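Local coordinates for kinesin-like protein KAR3 (Saccharomyces cerevisiae, PDB 1F9V), which is a microtubule-dependent motor of the kinesin family, whose motor domain binds ADP and probably couples ATP hydrolysis to movement along microtubules, at residues V42-F56 with I325-N339. The protein carries 2 engineered substitutions. Residues are numbered along the deposited sequence; the frame is centred on the assembly and turned at random.
Sequences VTKIQNTAQVHEFKF and INETLNSLRFASKVN
Phe54 and Phe56 on strand 51-56 lie against helix 325-338, whose axis comes within 9.0 Å of the strand's at closest approach, their N-to-C directions 46° apart. Strand 42-44, the antiparallel neighbour of 51-56, runs nearly opposite to the helix, at 147°. Phe54 turns one ring face to Leu332, whose CB sits over the centre in a CH-pi contact, 3.7 Å from the centroid. At the edge of the same ring, Ser336 OG approaches CD1 to 3.2 Å; this hydroxyl also donates to Leu332 O and takes a hydrogen bond from a water that in turn accepts from Lys55 N. With an alanine at Phe54 the ring is gone, and a gap is likely to open beside Leu332 CB and Leu329 CD2, leaving both less tightly packed. Leu332 forks beyond CB: CD1 reaches Val42 CG2, and CD2 meets Phe56 CE2 at 3.7 Å. Phe56 also brings CE1 within 3.4 Å of Ala335 CB. Val42, with CG1 anti to its backbone nitrogen (chi1 177°), sends that methyl to Ile325 CD1, tip to tip, and alongside Leu329 CD2, which also covers one face of His52 off-centre. The bent end of the Lys44 chain swings NZ to a hydrogen bond with Asn326 OD1 (2.8 Å), tilted out of the carbonyl plane, and a water bridges NZ and Asn326 ND2. Asn339 ND2 donates to Lys55 O at 3.0 Å, almost head-on to the carbonyl, though the N-H is bent. The small three-stranded sheet thus packs on the last helix of the kinesin motor core through an apolar seam, with a side-chain hydrogen bond near each end that probably helps set the helix lengthwise.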
loop_
_atom_site.group_PDB
_atom_site.type_symbol
_atom_site.label_atom_id
_atom_site.label_comp_id
_atom_site.label_asym_id
_atom_site.label_seq_id
_atom_site.Cartn_x
_atom_site.Cartn_y
_atom_site.Cartn_z
ATOM N N VAL A 42 8.118 21.547 -1.203
ATOM C CA VAL A 42 7.705 21.597 -2.594
ATOM C C VAL A 42 7.339 23.031 -2.931
ATOM O O VAL A 42 6.557 23.662 -2.223
ATOM C CB VAL A 42 6.472 20.685 -2.852
ATOM C CG1 VAL A 42 6.018 20.807 -4.300
ATOM C CG2 VAL A 42 6.818 19.239 -2.524
ATOM N N THR A 43 7.902 23.538 -4.020
ATOM C CA THR A 43 7.634 24.903 -4.447
ATOM C C THR A 43 7.333 24.973 -5.940
ATOM O O THR A 43 7.992 24.315 -6.744
ATOM C CB THR A 43 8.837 25.816 -4.170
ATOM O OG1 THR A 43 9.276 25.636 -2.821
ATOM C CG2 THR A 43 8.454 27.268 -4.382
ATOM N N LYS A 44 6.329 25.765 -6.304
ATOM C CA LYS A 44 5.965 25.953 -7.703
ATOM C C LYS A 44 6.596 27.277 -8.130
ATOM O O LYS A 44 6.506 28.270 -7.405
ATOM C CB LYS A 44 4.444 26.009 -7.864
ATOM C CG LYS A 44 3.778 24.634 -7.786
ATOM C CD LYS A 44 2.258 24.737 -7.878
ATOM C CE LYS A 44 1.824 25.508 -9.121
ATOM N NZ LYS A 44 1.174 24.645 -10.146
ATOM N N ILE A 45 7.233 27.283 -9.298
ATOM C CA ILE A 45 7.913 28.472 -9.807
ATOM C C ILE A 45 7.026 29.711 -9.945
ATOM O O ILE A 45 7.506 30.834 -9.795
ATOM C CB ILE A 45 8.603 28.171 -11.170
ATOM C CG1 ILE A 45 9.713 29.189 -11.427
ATOM C CG2 ILE A 45 7.590 28.201 -12.297
ATOM C CD1 ILE A 45 10.502 28.925 -12.691
ATOM N N GLN A 46 5.738 29.515 -10.214
ATOM C CA GLN A 46 4.811 30.634 -10.369
ATOM C C GLN A 46 4.699 31.486 -9.107
ATOM O O GLN A 46 4.282 32.638 -9.166
ATOM C CB GLN A 46 3.424 30.120 -10.756
ATOM C CG GLN A 46 2.651 29.507 -9.598
ATOM C CD GLN A 46 1.281 29.004 -10.009
ATOM O OE1 GLN A 46 0.294 29.196 -9.293
ATOM N NE2 GLN A 46 1.211 28.354 -11.168
ATOM N N ASN A 47 5.052 30.906 -7.965
ATOM C CA ASN A 47 5.002 31.608 -6.691
ATOM C C ASN A 47 5.945 30.933 -5.704
ATOM O O ASN A 47 5.516 30.178 -4.827
ATOM C CB ASN A 47 3.581 31.603 -6.130
ATOM C CG ASN A 47 3.466 32.402 -4.849
ATOM O OD1 ASN A 47 4.244 33.335 -4.613
ATOM N ND2 ASN A 47 2.497 32.041 -4.010
ATOM N N THR A 48 7.232 31.222 -5.846
ATOM C CA THR A 48 8.242 30.618 -4.994
ATOM C C THR A 48 8.210 31.074 -3.541
ATOM O O THR A 48 8.969 30.565 -2.714
ATOM C CB THR A 48 9.648 30.841 -5.585
ATOM O OG1 THR A 48 9.850 32.236 -5.842
ATOM C CG2 THR A 48 9.790 30.071 -6.893
ATOM N N ALA A 49 7.332 32.025 -3.225
ATOM C CA ALA A 49 7.205 32.510 -1.851
ATOM C C ALA A 49 6.388 31.521 -1.014
ATOM O O ALA A 49 6.473 31.518 0.212
ATOM C CB ALA A 49 6.540 33.885 -1.832
ATOM N N GLN A 50 5.592 30.688 -1.681
ATOM C CA GLN A 50 4.782 29.698 -0.983
ATOM C C GLN A 50 5.451 28.329 -1.048
ATOM O O GLN A 50 5.438 27.657 -2.083
ATOM C CB GLN A 50 3.376 29.613 -1.586
ATOM C CG GLN A 50 2.548 28.464 -1.001
ATOM C CD GLN A 50 1.080 28.491 -1.410
ATOM O OE1 GLN A 50 0.751 28.568 -2.599
ATOM N NE2 GLN A 50 0.190 28.419 -0.421
ATOM N N VAL A 51 6.043 27.925 0.069
ATOM C CA VAL A 51 6.723 26.645 0.146
ATOM C C VAL A 51 5.875 25.673 0.961
ATOM O O VAL A 51 5.522 25.960 2.099
ATOM C CB VAL A 51 8.110 26.797 0.808
ATOM C CG1 VAL A 51 8.850 25.468 0.781
ATOM C CG2 VAL A 51 8.922 27.858 0.072
ATOM N N HIS A 52 5.533 24.538 0.359
ATOM C CA HIS A 52 4.734 23.520 1.034
ATOM C C HIS A 52 5.667 22.523 1.705
ATOM O O HIS A 52 6.422 21.822 1.030
ATOM C CB HIS A 52 3.847 22.782 0.029
ATOM C CG HIS A 52 2.918 23.676 -0.728
ATOM N ND1 HIS A 52 3.280 24.310 -1.896
ATOM C CD2 HIS A 52 1.635 24.035 -0.488
ATOM C CE1 HIS A 52 2.263 25.021 -2.343
ATOM N NE2 HIS A 52 1.253 24.873 -1.508
ATOM N N GLU A 53 5.620 22.460 3.032
ATOM C CA GLU A 53 6.466 21.531 3.763
ATOM C C GLU A 53 5.660 20.320 4.213
ATOM O O GLU A 53 4.484 20.439 4.573
ATOM C CB GLU A 53 7.090 22.195 4.993
ATOM C CG GLU A 53 7.883 21.206 5.861
ATOM C CD GLU A 53 8.864 21.881 6.805
ATOM O OE1 GLU A 53 10.077 21.892 6.493
ATOM O OE2 GLU A 53 8.425 22.397 7.857
ATOM N N PHE A 54 6.308 19.160 4.191
ATOM C CA PHE A 54 5.682 17.912 4.605
ATOM C C PHE A 54 6.689 17.081 5.388
ATOM O O PHE A 54 7.896 17.146 5.136
ATOM C CB PHE A 54 5.214 17.115 3.385
ATOM C CG PHE A 54 4.296 17.878 2.473
ATOM C CD1 PHE A 54 2.938 17.967 2.751
ATOM C CD2 PHE A 54 4.787 18.509 1.339
ATOM C CE1 PHE A 54 2.075 18.676 1.908
ATOM C CE2 PHE A 54 3.938 19.223 0.486
ATOM C CZ PHE A 54 2.574 19.307 0.773
ATOM N N LYS A 55 6.189 16.308 6.346
ATOM C CA LYS A 55 7.030 15.435 7.157
ATOM C C LYS A 55 6.390 14.051 7.174
ATOM O O LYS A 55 5.167 13.930 7.326
ATOM C CB LYS A 55 7.152 15.973 8.586
ATOM C CG LYS A 55 8.136 17.127 8.709
ATOM C CD LYS A 55 8.234 17.653 10.126
ATOM C CE LYS A 55 8.164 19.173 10.126
ATOM N NZ LYS A 55 9.401 19.790 10.670
ATOM N N PHE A 56 7.220 13.024 7.002
ATOM C CA PHE A 56 6.766 11.638 6.983
ATOM C C PHE A 56 7.743 10.777 7.761
ATOM O O PHE A 56 8.787 11.253 8.201
ATOM C CB PHE A 56 6.655 11.143 5.537
ATOM C CG PHE A 56 5.699 11.954 4.698
ATOM C CD1 PHE A 56 4.339 11.983 5.004
ATOM C CD2 PHE A 56 6.162 12.730 3.636
ATOM C CE1 PHE A 56 3.454 12.773 4.274
ATOM C CE2 PHE A 56 5.281 13.527 2.893
ATOM C CZ PHE A 56 3.926 13.550 3.214
ATOM N N ILE A 325 3.425 18.359 -10.931
ATOM C CA ILE A 325 3.459 19.035 -9.639
ATOM C C ILE A 325 2.124 19.230 -8.916
ATOM O O ILE A 325 2.056 19.160 -7.688
ATOM C CB ILE A 325 4.183 20.399 -9.758
ATOM C CG1 ILE A 325 4.643 20.854 -8.377
ATOM C CG2 ILE A 325 3.282 21.417 -10.424
ATOM C CD1 ILE A 325 5.668 19.933 -7.756
ATOM N N ASN A 326 1.056 19.467 -9.661
ATOM C CA ASN A 326 -0.229 19.669 -9.011
ATOM C C ASN A 326 -0.751 18.374 -8.404
ATOM O O ASN A 326 -1.272 18.376 -7.287
ATOM C CB ASN A 326 -1.228 20.247 -10.006
ATOM C CG ASN A 326 -0.928 21.697 -10.338
ATOM O OD1 ASN A 326 -0.407 22.440 -9.503
ATOM N ND2 ASN A 326 -1.249 22.102 -11.560
ATOM N N GLU A 327 -0.596 17.270 -9.122
ATOM C CA GLU A 327 -1.057 15.986 -8.607
ATOM C C GLU A 327 -0.140 15.546 -7.479
ATOM O O GLU A 327 -0.572 14.878 -6.539
ATOM C CB GLU A 327 -1.068 14.932 -9.711
ATOM C CG GLU A 327 -2.318 14.947 -10.576
ATOM C CD GLU A 327 -3.614 14.813 -9.779
ATOM O OE1 GLU A 327 -3.583 14.428 -8.585
ATOM O OE2 GLU A 327 -4.676 15.095 -10.361
ATOM N N THR A 328 1.136 15.914 -7.578
ATOM C CA THR A 328 2.096 15.567 -6.544
ATOM C C THR A 328 1.676 16.248 -5.246
ATOM O O THR A 328 1.698 15.637 -4.178
ATOM C CB THR A 328 3.518 16.017 -6.922
ATOM O OG1 THR A 328 4.039 15.138 -7.922
ATOM C CG2 THR A 328 4.435 15.982 -5.705
ATOM N N LEU A 329 1.283 17.515 -5.334
ATOM C CA LEU A 329 0.847 18.235 -4.150
ATOM C C LEU A 329 -0.432 17.596 -3.599
ATOM O O LEU A 329 -0.635 17.541 -2.386
ATOM C CB LEU A 329 0.634 19.719 -4.483
ATOM C CG LEU A 329 1.959 20.505 -4.520
ATOM C CD1 LEU A 329 1.707 21.903 -5.061
ATOM C CD2 LEU A 329 2.585 20.571 -3.129
ATOM N N ASN A 330 -1.284 17.103 -4.490
ATOM C CA ASN A 330 -2.516 16.443 -4.062
ATOM C C ASN A 330 -2.151 15.183 -3.271
ATOM O O ASN A 330 -2.680 14.944 -2.185
ATOM C CB ASN A 330 -3.369 16.058 -5.274
ATOM C CG ASN A 330 -4.143 17.238 -5.849
ATOM O OD1 ASN A 330 -4.342 18.259 -5.184
ATOM N ND2 ASN A 330 -4.585 17.098 -7.090
ATOM N N SER A 331 -1.228 14.393 -3.816
ATOM C CA SER A 331 -0.786 13.157 -3.171
ATOM C C SER A 331 -0.139 13.402 -1.809
ATOM O O SER A 331 -0.356 12.642 -0.864
ATOM C CB SER A 331 0.202 12.408 -4.073
ATOM O OG SER A 331 -0.437 11.888 -5.224
ATOM N N LEU A 332 0.660 14.460 -1.704
ATOM C CA LEU A 332 1.324 14.771 -0.445
ATOM C C LEU A 332 0.310 15.250 0.581
ATOM O O LEU A 332 0.479 15.032 1.783
ATOM C CB LEU A 332 2.416 15.830 -0.663
ATOM C CG LEU A 332 3.634 15.305 -1.439
ATOM C CD1 LEU A 332 4.557 16.460 -1.819
ATOM C CD2 LEU A 332 4.379 14.285 -0.588
ATOM N N ARG A 333 -0.751 15.900 0.114
ATOM C CA ARG A 333 -1.780 16.351 1.036
ATOM C C ARG A 333 -2.541 15.115 1.548
ATOM O O ARG A 333 -2.930 15.057 2.718
ATOM C CB ARG A 333 -2.718 17.338 0.345
ATOM C CG ARG A 333 -2.336 18.796 0.599
ATOM C CD ARG A 333 -3.254 19.766 -0.138
ATOM N NE ARG A 333 -2.470 20.712 -0.920
ATOM C CZ ARG A 333 -2.515 20.812 -2.244
ATOM N NH1 ARG A 333 -3.312 20.026 -2.950
ATOM N NH2 ARG A 333 -1.735 21.681 -2.863
ATOM N N PHE A 334 -2.739 14.124 0.679
ATOM C CA PHE A 334 -3.408 12.894 1.109
ATOM C C PHE A 334 -2.499 12.202 2.133
ATOM O O PHE A 334 -2.954 11.770 3.195
ATOM C CB PHE A 334 -3.650 11.957 -0.079
ATOM C CG PHE A 334 -4.259 10.627 0.311
ATOM C CD1 PHE A 334 -3.450 9.547 0.643
ATOM C CD2 PHE A 334 -5.642 10.464 0.354
ATOM C CE1 PHE A 334 -4.011 8.318 1.014
ATOM C CE2 PHE A 334 -6.206 9.239 0.723
ATOM C CZ PHE A 334 -5.391 8.173 1.051
ATOM N N ALA A 335 -1.211 12.103 1.808
ATOM C CA ALA A 335 -0.238 11.478 2.700
ATOM C C ALA A 335 -0.252 12.129 4.076
ATOM O O ALA A 335 -0.179 11.441 5.093
ATOM C CB ALA A 335 1.157 11.576 2.097
ATOM N N SER A 336 -0.327 13.460 4.104
ATOM C CA SER A 336 -0.362 14.205 5.361
ATOM C C SER A 336 -1.627 13.879 6.164
ATOM O O SER A 336 -1.598 13.810 7.395
ATOM C CB SER A 336 -0.308 15.714 5.085
ATOM O OG SER A 336 0.877 16.060 4.383
ATOM N N LYS A 337 -2.738 13.683 5.458
ATOM C CA LYS A 337 -3.994 13.357 6.119
ATOM C C LYS A 337 -3.926 11.980 6.782
ATOM O O LYS A 337 -4.462 11.781 7.876
ATOM C CB LYS A 337 -5.142 13.388 5.113
ATOM C CG LYS A 337 -6.468 12.917 5.694
ATOM C CD LYS A 337 -7.558 12.882 4.639
ATOM C CE LYS A 337 -8.871 12.402 5.227
ATOM N NZ LYS A 337 -10.004 12.687 4.306
ATOM N N VAL A 338 -3.250 11.032 6.139
ATOM C CA VAL A 338 -3.173 9.701 6.722
ATOM C C VAL A 338 -2.078 9.555 7.786
ATOM O O VAL A 338 -1.986 8.526 8.445
ATOM C CB VAL A 338 -3.032 8.618 5.627
ATOM C CG1 VAL A 338 -4.300 8.574 4.802
ATOM C CG2 VAL A 338 -1.845 8.903 4.735
ATOM N N ASN A 339 -1.255 10.590 7.958
ATOM C CA ASN A 339 -0.214 10.578 8.990
ATOM C C ASN A 339 -0.993 10.467 10.304
ATOM O O ASN A 339 -1.990 11.167 10.484
ATOM C CB ASN A 339 0.545 11.911 9.004
ATOM C CG ASN A 339 1.858 11.863 8.244
ATOM O OD1 ASN A 339 2.466 10.808 8.082
ATOM N ND2 ASN A 339 2.309 13.030 7.777
HETATM O O HOH W 1 0.155 24.723 -12.668
HETATM O O HOH W 2 3.223 16.590 6.341
#